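Local structure of endonuclease V (Homo sapiens, 6OZE) at residues Gln169-Phe175 with Met187-Asp193; Ser195-Leu199 with Phe222-Glu226; Phe64-Glu68 with Leu215-Arg221. The protein probably cleaves inosine-containing RNA as a metal-dependent endoribonuclease whose catalytic domain belongs to the RNase H clan. The protein carries 4 engineered substitutions. All coordinates share one frame; numbering follows the deposited sequence. Where two conformers were deposited one is given.

Contact 1. Residues Gln169-Phe175 with Met187-Asp193; sequences QTRGDSF and MALRSHD. With NA (sodium ion), chain F.
The methyl of A188 sits over one face of the F175 ring, its CB 3.6 Å from the ring centroid and 18° off the normal, which meets the geometry of a CH-pi contact. The ring reaches that place because CG lies between the backbone N and the carbonyl carbon (chi1 63°). The second flat group is the R190 guanidinium. Carbonyl O of Q169 stands over the centre of one face, 3.2 Å from CZ of R190, and too steep for a hydrogen bond. At its edge NE of R190 donates to H192 O at 3.1 Å, nearly in the plane, and NH1 gives a proton to water 2. NH2 bonds to D193 O, an acceptor tilted out of the guanidinium plane. Water 2 also ligates the sodium ion, as does OE1 of Q169 at 2.8 Å; R166 O and L168 O add two more protein ligands.

F175 and A188 belong to the open end of a beta hairpin, strands 174-178 and 184-189, at the margin of the mixed sheet, and R190 lies just beyond them. F175 and A188 form an antiparallel hydrogen-bonded pair, with N-to-O distances of 2.9 Å in both directions, while S174 and L189 are a non-hydrogen-bonded pair. Two more backbone bonds follow: R190 N donates to D173 O and G172 N to R190 O. A type II turn from T170 to D173 carries G172 at a positive phi, where a side chain would collide with the preceding carbonyl. OD2 of D173 ties this turn by accepting from N of Q169, through its anti lone pair, and from N of T170, above the carboxylate plane. In the loop after strand 184-189, OD1 of D193 accepts R171 N at 2.8 Å with an N-H...O angle of 166°.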
loop_
_atom_site.group_PDB
_atom_site.type_symbol
_atom_site.label_atom_id
_atom_site.label_comp_id
_atom_site.label_asym_id
_atom_site.label_seq_id
_atom_site.Cartn_x
_atom_site.Cartn_y
_atom_site.Cartn_z
ATOM N N GLN A 169 13.479 18.407 3.196
ATOM C CA GLN A 169 14.736 18.729 2.530
ATOM C C GLN A 169 15.323 17.559 1.758
ATOM O O GLN A 169 15.790 17.742 0.627
ATOM C CB GLN A 169 15.771 19.240 3.548
ATOM C CG GLN A 169 15.404 20.560 4.195
ATOM C CD GLN A 169 15.541 21.725 3.240
ATOM O OE1 GLN A 169 14.639 22.007 2.452
ATOM N NE2 GLN A 169 16.677 22.410 3.304
ATOM N N THR A 170 15.358 16.369 2.349
ATOM C CA THR A 170 16.078 15.245 1.761
ATOM C C THR A 170 15.275 13.974 1.955
ATOM O O THR A 170 14.303 13.933 2.715
ATOM C CB THR A 170 17.448 15.019 2.423
ATOM O OG1 THR A 170 17.257 14.639 3.793
ATOM C CG2 THR A 170 18.313 16.263 2.353
ATOM N N ARG A 171 15.703 12.925 1.251
ATOM C CA ARG A 171 15.175 11.591 1.491
ATOM C C ARG A 171 15.144 11.309 2.985
ATOM O O ARG A 171 16.094 11.616 3.718
ATOM C CB ARG A 171 16.064 10.550 0.801
ATOM C CG ARG A 171 15.681 9.105 1.087
ATOM C CD ARG A 171 16.562 8.166 0.292
ATOM N NE ARG A 171 16.338 6.757 0.604
ATOM C CZ ARG A 171 17.194 5.794 0.278
ATOM N NH1 ARG A 171 18.311 6.105 -0.372
ATOM N NH2 ARG A 171 16.949 4.521 0.582
ATOM N N GLY A 172 14.046 10.715 3.431
ATOM C CA GLY A 172 13.895 10.319 4.802
ATOM C C GLY A 172 13.230 11.352 5.678
ATOM O O GLY A 172 12.756 11.002 6.764
ATOM N N ASP A 173 13.161 12.606 5.229
ATOM C CA ASP A 173 12.481 13.637 6.003
ATOM C C ASP A 173 10.984 13.369 5.963
ATOM O O ASP A 173 10.436 12.978 4.928
ATOM C CB ASP A 173 12.739 15.028 5.420
ATOM C CG ASP A 173 14.152 15.517 5.653
ATOM O OD1 ASP A 173 14.945 14.824 6.326
ATOM O OD2 ASP A 173 14.468 16.612 5.155
ATOM N N SER A 174 10.317 13.596 7.091
ATOM C CA SER A 174 8.908 13.233 7.190
ATOM C C SER A 174 8.214 14.136 8.198
ATOM O O SER A 174 8.855 14.723 9.075
ATOM C CB SER A 174 8.739 11.764 7.606
ATOM O OG SER A 174 9.304 11.544 8.889
ATOM N N PHE A 175 6.890 14.265 8.049
ATOM C CA PHE A 175 6.094 14.988 9.031
ATOM C C PHE A 175 4.768 14.273 9.258
ATOM O O PHE A 175 4.282 13.575 8.365
ATOM C CB PHE A 175 5.864 16.473 8.668
ATOM C CG PHE A 175 5.082 16.723 7.391
ATOM C CD1 PHE A 175 3.689 16.699 7.385
ATOM C CD2 PHE A 175 5.735 17.080 6.220
ATOM C CE1 PHE A 175 2.976 17.007 6.242
ATOM C CE2 PHE A 175 5.021 17.370 5.061
ATOM C CZ PHE A 175 3.641 17.325 5.073
ATOM N N MET A 187 2.084 9.588 7.801
ATOM C CA MET A 187 3.211 10.498 7.682
ATOM C C MET A 187 3.412 10.866 6.223
ATOM O O MET A 187 3.255 10.019 5.341
ATOM C CB MET A 187 4.495 9.830 8.189
ATOM C CG MET A 187 4.399 9.281 9.598
ATOM S SD MET A 187 4.652 10.576 10.808
ATOM C CE MET A 187 6.130 11.239 10.089
ATOM N N ALA A 188 3.772 12.116 5.969
ATOM C CA ALA A 188 4.237 12.510 4.651
ATOM C C ALA A 188 5.740 12.286 4.651
ATOM O O ALA A 188 6.429 12.707 5.588
ATOM C CB ALA A 188 3.919 13.983 4.376
ATOM N N LEU A 189 6.244 11.628 3.618
ATOM C CA LEU A 189 7.644 11.239 3.573
ATOM C C LEU A 189 8.256 11.726 2.276
ATOM O O LEU A 189 7.741 11.443 1.194
ATOM C CB LEU A 189 7.758 9.709 3.611
ATOM C CG LEU A 189 9.131 9.138 3.236
ATOM C CD1 LEU A 189 10.178 9.519 4.275
ATOM C CD2 LEU A 189 9.037 7.617 3.053
ATOM N N ARG A 190 9.348 12.479 2.382
ATOM C CA ARG A 190 10.151 12.752 1.199
ATOM C C ARG A 190 10.991 11.512 0.919
ATOM O O ARG A 190 11.833 11.113 1.725
ATOM C CB ARG A 190 11.024 13.989 1.388
ATOM C CG ARG A 190 11.861 14.271 0.152
ATOM C CD ARG A 190 12.356 15.709 0.165
ATOM N NE ARG A 190 13.122 16.052 -1.026
ATOM C CZ ARG A 190 13.345 17.303 -1.425
ATOM N NH1 ARG A 190 12.840 18.319 -0.734
ATOM N NH2 ARG A 190 14.059 17.542 -2.518
ATOM N N SER A 191 10.730 10.863 -0.210
ATOM C CA SER A 191 11.388 9.602 -0.500
ATOM C C SER A 191 12.618 9.739 -1.386
ATOM O O SER A 191 13.287 8.739 -1.642
ATOM C CB SER A 191 10.387 8.648 -1.141
ATOM O OG SER A 191 9.836 9.258 -2.291
ATOM N N HIS A 192 12.943 10.943 -1.853
ATOM C CA HIS A 192 14.042 11.100 -2.795
ATOM C C HIS A 192 14.571 12.520 -2.691
ATOM O O HIS A 192 13.795 13.457 -2.510
ATOM C CB HIS A 192 13.578 10.800 -4.231
ATOM C CG HIS A 192 14.695 10.644 -5.213
ATOM N ND1 HIS A 192 15.252 11.712 -5.883
ATOM C CD2 HIS A 192 15.353 9.543 -5.647
ATOM C CE1 HIS A 192 16.206 11.275 -6.686
ATOM N NE2 HIS A 192 16.287 9.962 -6.562
ATOM N N ASP A 193 15.894 12.670 -2.813
ATOM C CA ASP A 193 16.507 13.986 -2.665
ATOM C C ASP A 193 16.041 14.962 -3.737
ATOM O O ASP A 193 16.031 16.177 -3.503
ATOM C CB ASP A 193 18.032 13.872 -2.728
ATOM C CG ASP A 193 18.652 13.401 -1.424
ATOM O OD1 ASP A 193 17.936 13.291 -0.410
ATOM O OD2 ASP A 193 19.879 13.144 -1.421
HETATM NA NA NA F . 12.389 21.871 0.819
HETATM O O HOH W 1 17.851 17.403 -1.304
HETATM O O HOH W 2 13.776 21.007 -1.078
HETATM O O HOH W 3 12.535 24.068 -0.314
HETATM O O HOH W 4 10.587 20.881 -0.178
#

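Contact 2. Residues Ser195-Leu199 with Phe222-Glu226; sequences STRPL and FRIPE
R223 reaches across to R197, P198 and L199, joining the loop that leads into strand 199-205 to the one that precedes helix 226-242, in a fold of the RNase H-like type, consistent with its family. P225 holds the N-cap position of that helix. With CG anti to the backbone N (chi1 -177°), the R223 chain runs out extended and delivers its guanidinium to two backbone carbonyls. NE of R223 donates to R197 O at 3.0 Å with an N-H...O angle of 162°; the acceptor lies near the guanidinium plane, although the donor stands above the plane of the carbonyl. NH2 of R223 adds a weak bond to P198 O at 3.3 Å, also at the edge. Two carbonyl oxygens in this irregular loop thus receive protons from one side chain.

The two arginines come close without bonding to each other: NE of R197 is 3.0 Å from NH2 of R223, but both are donors, so no hydrogen bond forms, and the guanidinium planes are 57° apart. NH1 of R197 donates to K147 O, and its NE is likewise satisfied outside these two segments. The like charges are likely to cost some energy, offset by the carbonyls that each group engages. R223 O is satisfied by the hydroxyl of S191.

Carbon atoms lie over both faces of the R223 guanidinium, CD2 of L199 on one and CD of R197 on the other. S195 touches farther back along the chain, where its OG is 3.6 Å from CG of R223. Beyond the arginine, L199 and P225 meet tip to tip, CD1 of the leucine 3.6 Å from CD of the proline.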
loop_
_atom_site.group_PDB
_atom_site.type_symbol
_atom_site.label_atom_id
_atom_site.label_comp_id
_atom_site.label_asym_id
_atom_site.label_seq_id
_atom_site.Cartn_x
_atom_site.Cartn_y
_atom_site.Cartn_z
ATOM N N SER A 195 13.051 15.106 -5.476
ATOM C CA SER A 195 11.612 15.236 -5.677
ATOM C C SER A 195 11.017 15.963 -4.483
ATOM O O SER A 195 11.315 15.615 -3.342
ATOM C CB SER A 195 10.958 13.859 -5.782
ATOM O OG SER A 195 10.911 13.230 -4.511
ATOM N N THR A 196 10.164 16.946 -4.744
ATOM C CA THR A 196 9.543 17.688 -3.655
ATOM C C THR A 196 8.221 17.089 -3.188
ATOM O O THR A 196 7.806 17.361 -2.055
ATOM C CB THR A 196 9.347 19.156 -4.054
ATOM O OG1 THR A 196 8.581 19.832 -3.047
ATOM C CG2 THR A 196 8.632 19.256 -5.385
ATOM N N ARG A 197 7.571 16.273 -4.013
ATOM C CA ARG A 197 6.242 15.755 -3.693
ATOM C C ARG A 197 6.370 14.524 -2.800
ATOM O O ARG A 197 7.009 13.547 -3.200
ATOM C CB ARG A 197 5.512 15.394 -4.978
ATOM C CG ARG A 197 4.051 15.019 -4.789
ATOM C CD ARG A 197 3.381 14.720 -6.126
ATOM N NE ARG A 197 2.593 13.488 -6.092
ATOM C CZ ARG A 197 2.115 12.876 -7.172
ATOM N NH1 ARG A 197 1.410 11.760 -7.048
ATOM N NH2 ARG A 197 2.345 13.376 -8.378
ATOM N N PRO A 198 5.803 14.532 -1.602
ATOM C CA PRO A 198 6.015 13.421 -0.672
ATOM C C PRO A 198 5.118 12.234 -1.000
ATOM O O PRO A 198 4.170 12.315 -1.792
ATOM C CB PRO A 198 5.623 14.016 0.684
ATOM C CG PRO A 198 4.614 15.061 0.346
ATOM C CD PRO A 198 5.014 15.623 -0.999
ATOM N N LEU A 199 5.449 11.106 -0.383
ATOM C CA LEU A 199 4.530 9.985 -0.316
ATOM C C LEU A 199 3.748 10.068 0.984
ATOM O O LEU A 199 4.193 10.660 1.966
ATOM C CB LEU A 199 5.306 8.673 -0.308
ATOM C CG LEU A 199 6.411 8.485 -1.332
ATOM C CD1 LEU A 199 7.134 7.175 -1.037
ATOM C CD2 LEU A 199 5.830 8.461 -2.727
ATOM N N PHE A 222 14.252 5.359 -6.273
ATOM C CA PHE A 222 13.641 6.507 -6.918
ATOM C C PHE A 222 12.550 7.037 -5.985
ATOM O O PHE A 222 12.468 6.642 -4.816
ATOM C CB PHE A 222 13.137 6.084 -8.306
ATOM C CG PHE A 222 14.196 5.447 -9.162
ATOM C CD1 PHE A 222 15.124 6.229 -9.835
ATOM C CD2 PHE A 222 14.277 4.068 -9.285
ATOM C CE1 PHE A 222 16.105 5.645 -10.625
ATOM C CE2 PHE A 222 15.255 3.479 -10.069
ATOM C CZ PHE A 222 16.171 4.271 -10.742
ATOM N N ARG A 223 11.693 7.930 -6.490
ATOM C CA ARG A 223 10.664 8.490 -5.617
ATOM C C ARG A 223 9.658 7.426 -5.188
ATOM O O ARG A 223 9.262 7.366 -4.020
ATOM C CB ARG A 223 9.968 9.684 -6.278
ATOM C CG ARG A 223 8.927 10.344 -5.380
ATOM C CD ARG A 223 7.983 11.269 -6.150
ATOM N NE ARG A 223 6.768 11.540 -5.381
ATOM C CZ ARG A 223 5.546 11.162 -5.739
ATOM N NH1 ARG A 223 5.353 10.504 -6.876
ATOM N NH2 ARG A 223 4.509 11.452 -4.963
ATOM N N ILE A 224 9.236 6.565 -6.104
ATOM C CA ILE A 224 8.306 5.494 -5.746
ATOM C C ILE A 224 9.109 4.317 -5.194
ATOM O O ILE A 224 10.022 3.832 -5.883
ATOM C CB ILE A 224 7.508 5.077 -6.972
ATOM C CG1 ILE A 224 6.824 6.296 -7.589
ATOM C CG2 ILE A 224 6.499 3.982 -6.612
ATOM C CD1 ILE A 224 5.888 7.004 -6.636
ATOM N N PRO A 225 8.788 3.819 -3.994
ATOM C CA PRO A 225 9.549 2.702 -3.419
ATOM C C PRO A 225 9.597 1.518 -4.369
ATOM O O PRO A 225 8.623 1.210 -5.052
ATOM C CB PRO A 225 8.776 2.357 -2.143
ATOM C CG PRO A 225 7.997 3.597 -1.818
ATOM C CD PRO A 225 7.694 4.269 -3.119
ATOM N N GLU A 226 10.760 0.868 -4.417
ATOM C CA GLU A 226 11.024 -0.175 -5.411
ATOM C C GLU A 226 9.963 -1.261 -5.488
ATOM O O GLU A 226 9.553 -1.600 -6.609
ATOM C CB GLU A 226 12.433 -0.749 -5.209
ATOM C CG GLU A 226 13.517 0.003 -5.971
ATOM C CD GLU A 226 13.183 0.145 -7.455
ATOM O OE1 GLU A 226 12.545 1.151 -7.827
ATOM O OE2 GLU A 226 13.543 -0.755 -8.252
#

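Contact 3. Residues Phe64-Glu68 with Leu215-Arg221; sequences FPELE and LTSACSR. Engineered in segment 215-221: S217 (natural residue Cys), A218 (natural residue Cys), S220 (natural residue Cys). With NA (sodium ion), chain G.
The F64 ring and the L67 side chain are the two bumps that the turn between strands 54-63 and 69-78 presses against the end of helix 209-218. CG of F64 is anti to its backbone N (chi1 -175°), which carries the ring to a hollow bordered by L215, A218 and C219. The engineered A218 puts CB 4.0 Å from CZ of F64 at the ring edge; C219 SG is 4.0 Å from CE2 of F64, an oblique sulfur-aromatic contact, and L215 CD1 also approaches that CE2 obliquely. An alanine in place of F64 is likely to open a gap here, depriving C219 sulfur and L215 methyl of their aromatic neighbour. L67 projects beside the ring and straddles C219: its CD1 meets C219 O at 3.6 Å, and its CD2 meets the sulfur.

Polar links lie around this apolar patch. Water 5 donates to both P65 O and A218 O, and R221 NH2 makes a weak bond to E66 O at 3.2 Å. F64 O binds a sodium ion that L37 and Q38 also ligate. With a single weak direct hydrogen bond across the two segments, the join depends chiefly on apolar fit.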
loop_
_atom_site.group_PDB
_atom_site.type_symbol
_atom_site.label_atom_id
_atom_site.label_comp_id
_atom_site.label_asym_id
_atom_site.label_seq_id
_atom_site.Cartn_x
_atom_site.Cartn_y
_atom_site.Cartn_z
ATOM N N PHE A 64 15.892 -7.872 0.165
ATOM C CA PHE A 64 16.191 -6.700 0.967
ATOM C C PHE A 64 17.502 -6.943 1.695
ATOM O O PHE A 64 17.683 -8.006 2.293
ATOM C CB PHE A 64 15.084 -6.456 2.007
ATOM C CG PHE A 64 15.286 -5.188 2.788
ATOM C CD1 PHE A 64 16.027 -5.190 3.959
ATOM C CD2 PHE A 64 14.766 -3.997 2.324
ATOM C CE1 PHE A 64 16.237 -4.011 4.663
ATOM C CE2 PHE A 64 14.975 -2.807 3.033
ATOM C CZ PHE A 64 15.708 -2.830 4.205
ATOM N N PRO A 65 18.419 -5.959 1.711
ATOM C CA PRO A 65 18.266 -4.587 1.210
ATOM C C PRO A 65 18.636 -4.366 -0.259
ATOM O O PRO A 65 18.633 -3.216 -0.721
ATOM C CB PRO A 65 19.245 -3.813 2.099
ATOM C CG PRO A 65 20.328 -4.789 2.341
ATOM C CD PRO A 65 19.645 -6.113 2.512
ATOM N N GLU A 66 18.958 -5.436 -0.986
ATOM C CA GLU A 66 19.436 -5.273 -2.358
ATOM C C GLU A 66 18.355 -4.758 -3.307
ATOM O O GLU A 66 18.686 -4.158 -4.339
ATOM C CB GLU A 66 19.991 -6.595 -2.885
ATOM C CG GLU A 66 21.215 -7.096 -2.133
ATOM C CD GLU A 66 20.870 -7.983 -0.944
ATOM O OE1 GLU A 66 19.668 -8.136 -0.624
ATOM O OE2 GLU A 66 21.814 -8.532 -0.332
ATOM N N LEU A 67 17.081 -5.023 -3.008
ATOM C CA LEU A 67 15.953 -4.569 -3.829
ATOM C C LEU A 67 15.993 -5.144 -5.246
ATOM O O LEU A 67 15.723 -4.445 -6.228
ATOM C CB LEU A 67 15.809 -3.042 -3.827
ATOM C CG LEU A 67 15.639 -2.419 -2.437
ATOM C CD1 LEU A 67 15.638 -0.892 -2.563
ATOM C CD2 LEU A 67 14.355 -2.921 -1.776
ATOM N N GLU A 68 16.332 -6.431 -5.363
ATOM C CA GLU A 68 16.284 -7.138 -6.641
ATOM C C GLU A 68 15.020 -7.973 -6.704
ATOM O O GLU A 68 14.619 -8.584 -5.711
ATOM C CB GLU A 68 17.489 -8.063 -6.808
ATOM C CG GLU A 68 18.805 -7.307 -6.951
ATOM C CD GLU A 68 18.820 -6.405 -8.173
ATOM O OE1 GLU A 68 18.601 -6.912 -9.295
ATOM O OE2 GLU A 68 19.037 -5.185 -8.010
ATOM N N LEU A 215 10.949 1.924 6.757
ATOM C CA LEU A 215 11.060 0.880 5.745
ATOM C C LEU A 215 10.809 1.445 4.355
ATOM O O LEU A 215 11.513 1.102 3.396
ATOM C CB LEU A 215 10.035 -0.232 6.015
ATOM C CG LEU A 215 9.989 -1.341 4.964
ATOM C CD1 LEU A 215 11.335 -2.037 4.876
ATOM C CD2 LEU A 215 8.872 -2.334 5.307
ATOM N N THR A 216 9.795 2.303 4.220
ATOM C CA THR A 216 9.522 2.893 2.912
ATOM C C THR A 216 10.723 3.689 2.416
ATOM O O THR A 216 11.096 3.606 1.238
ATOM C CB THR A 216 8.275 3.772 3.006
ATOM O OG1 THR A 216 7.177 2.965 3.452
ATOM C CG2 THR A 216 7.914 4.325 1.631
ATOM N N SER A 217 11.338 4.477 3.301
ATOM C CA SER A 217 12.554 5.189 2.916
ATOM C C SER A 217 13.645 4.220 2.476
ATOM O O SER A 217 14.312 4.446 1.455
ATOM C CB SER A 217 13.047 6.080 4.062
ATOM O OG SER A 217 14.004 7.010 3.590
ATOM N N ALA A 218 13.837 3.131 3.227
ATOM C CA ALA A 218 14.891 2.175 2.914
ATOM C C ALA A 218 14.658 1.493 1.573
ATOM O O ALA A 218 15.622 1.075 0.912
ATOM C CB ALA A 218 14.984 1.139 4.032
ATOM N N CYS A 219 13.400 1.395 1.154
ATOM C CA CYS A 219 13.048 0.740 -0.098
ATOM C C CYS A 219 13.011 1.685 -1.285
ATOM O O CYS A 219 12.703 1.238 -2.393
ATOM C CB CYS A 219 11.694 0.023 0.029
ATOM S SG CYS A 219 11.763 -1.407 1.079
ATOM N N SER A 220 13.362 2.957 -1.110
ATOM C CA SER A 220 13.222 3.963 -2.158
ATOM C C SER A 220 14.570 4.207 -2.832
ATOM O O SER A 220 15.481 4.786 -2.234
ATOM C CB SER A 220 12.640 5.257 -1.594
ATOM O OG SER A 220 11.310 5.043 -1.150
ATOM N N ARG A 221 14.696 3.755 -4.071
ATOM C CA ARG A 221 15.819 4.076 -4.940
ATOM C C ARG A 221 15.490 5.286 -5.805
ATOM O O ARG A 221 16.346 6.150 -6.038
ATOM C CB ARG A 221 16.114 2.851 -5.814
ATOM C CG ARG A 221 17.200 3.022 -6.853
ATOM C CD ARG A 221 17.453 1.698 -7.568
ATOM N NE ARG A 221 18.070 0.716 -6.679
ATOM C CZ ARG A 221 18.003 -0.601 -6.846
ATOM N NH1 ARG A 221 17.332 -1.113 -7.869
ATOM N NH2 ARG A 221 18.601 -1.410 -5.981
HETATM NA NA NA G . 18.302 -8.599 4.869
HETATM O O HOH W 5 17.943 -0.665 0.417
HETATM O O HOH W 6 20.638 -9.133 3.934
HETATM O O HOH W 7 18.232 -6.560 6.343
HETATM O O HOH W 8 19.052 -9.197 7.492
#

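Contact 1 falls between the segments of contact 3, which interleave with those of contact 2; it sits at the 174-178 edge, contact 3 near 69-78. Contact 1 is backbone-driven, as expected of paired strands; contact 2 joins two irregular loops through one arginine; contact 3 relies on apolar fit between a turn and a helix end. None is wholly core: each combines buried residues with exposed ones. Contacts 1 and 2 meet through L189 O and L199 N, 2.8 Å apart, a probable strand-to-strand bond. Contact 1 reaches contact 3 where R171 NH2 bonds the backbone O of engineered S217, and contacts 2 and 3 share the chain 215-226. Sodium ions lie beside contacts 1 and 3.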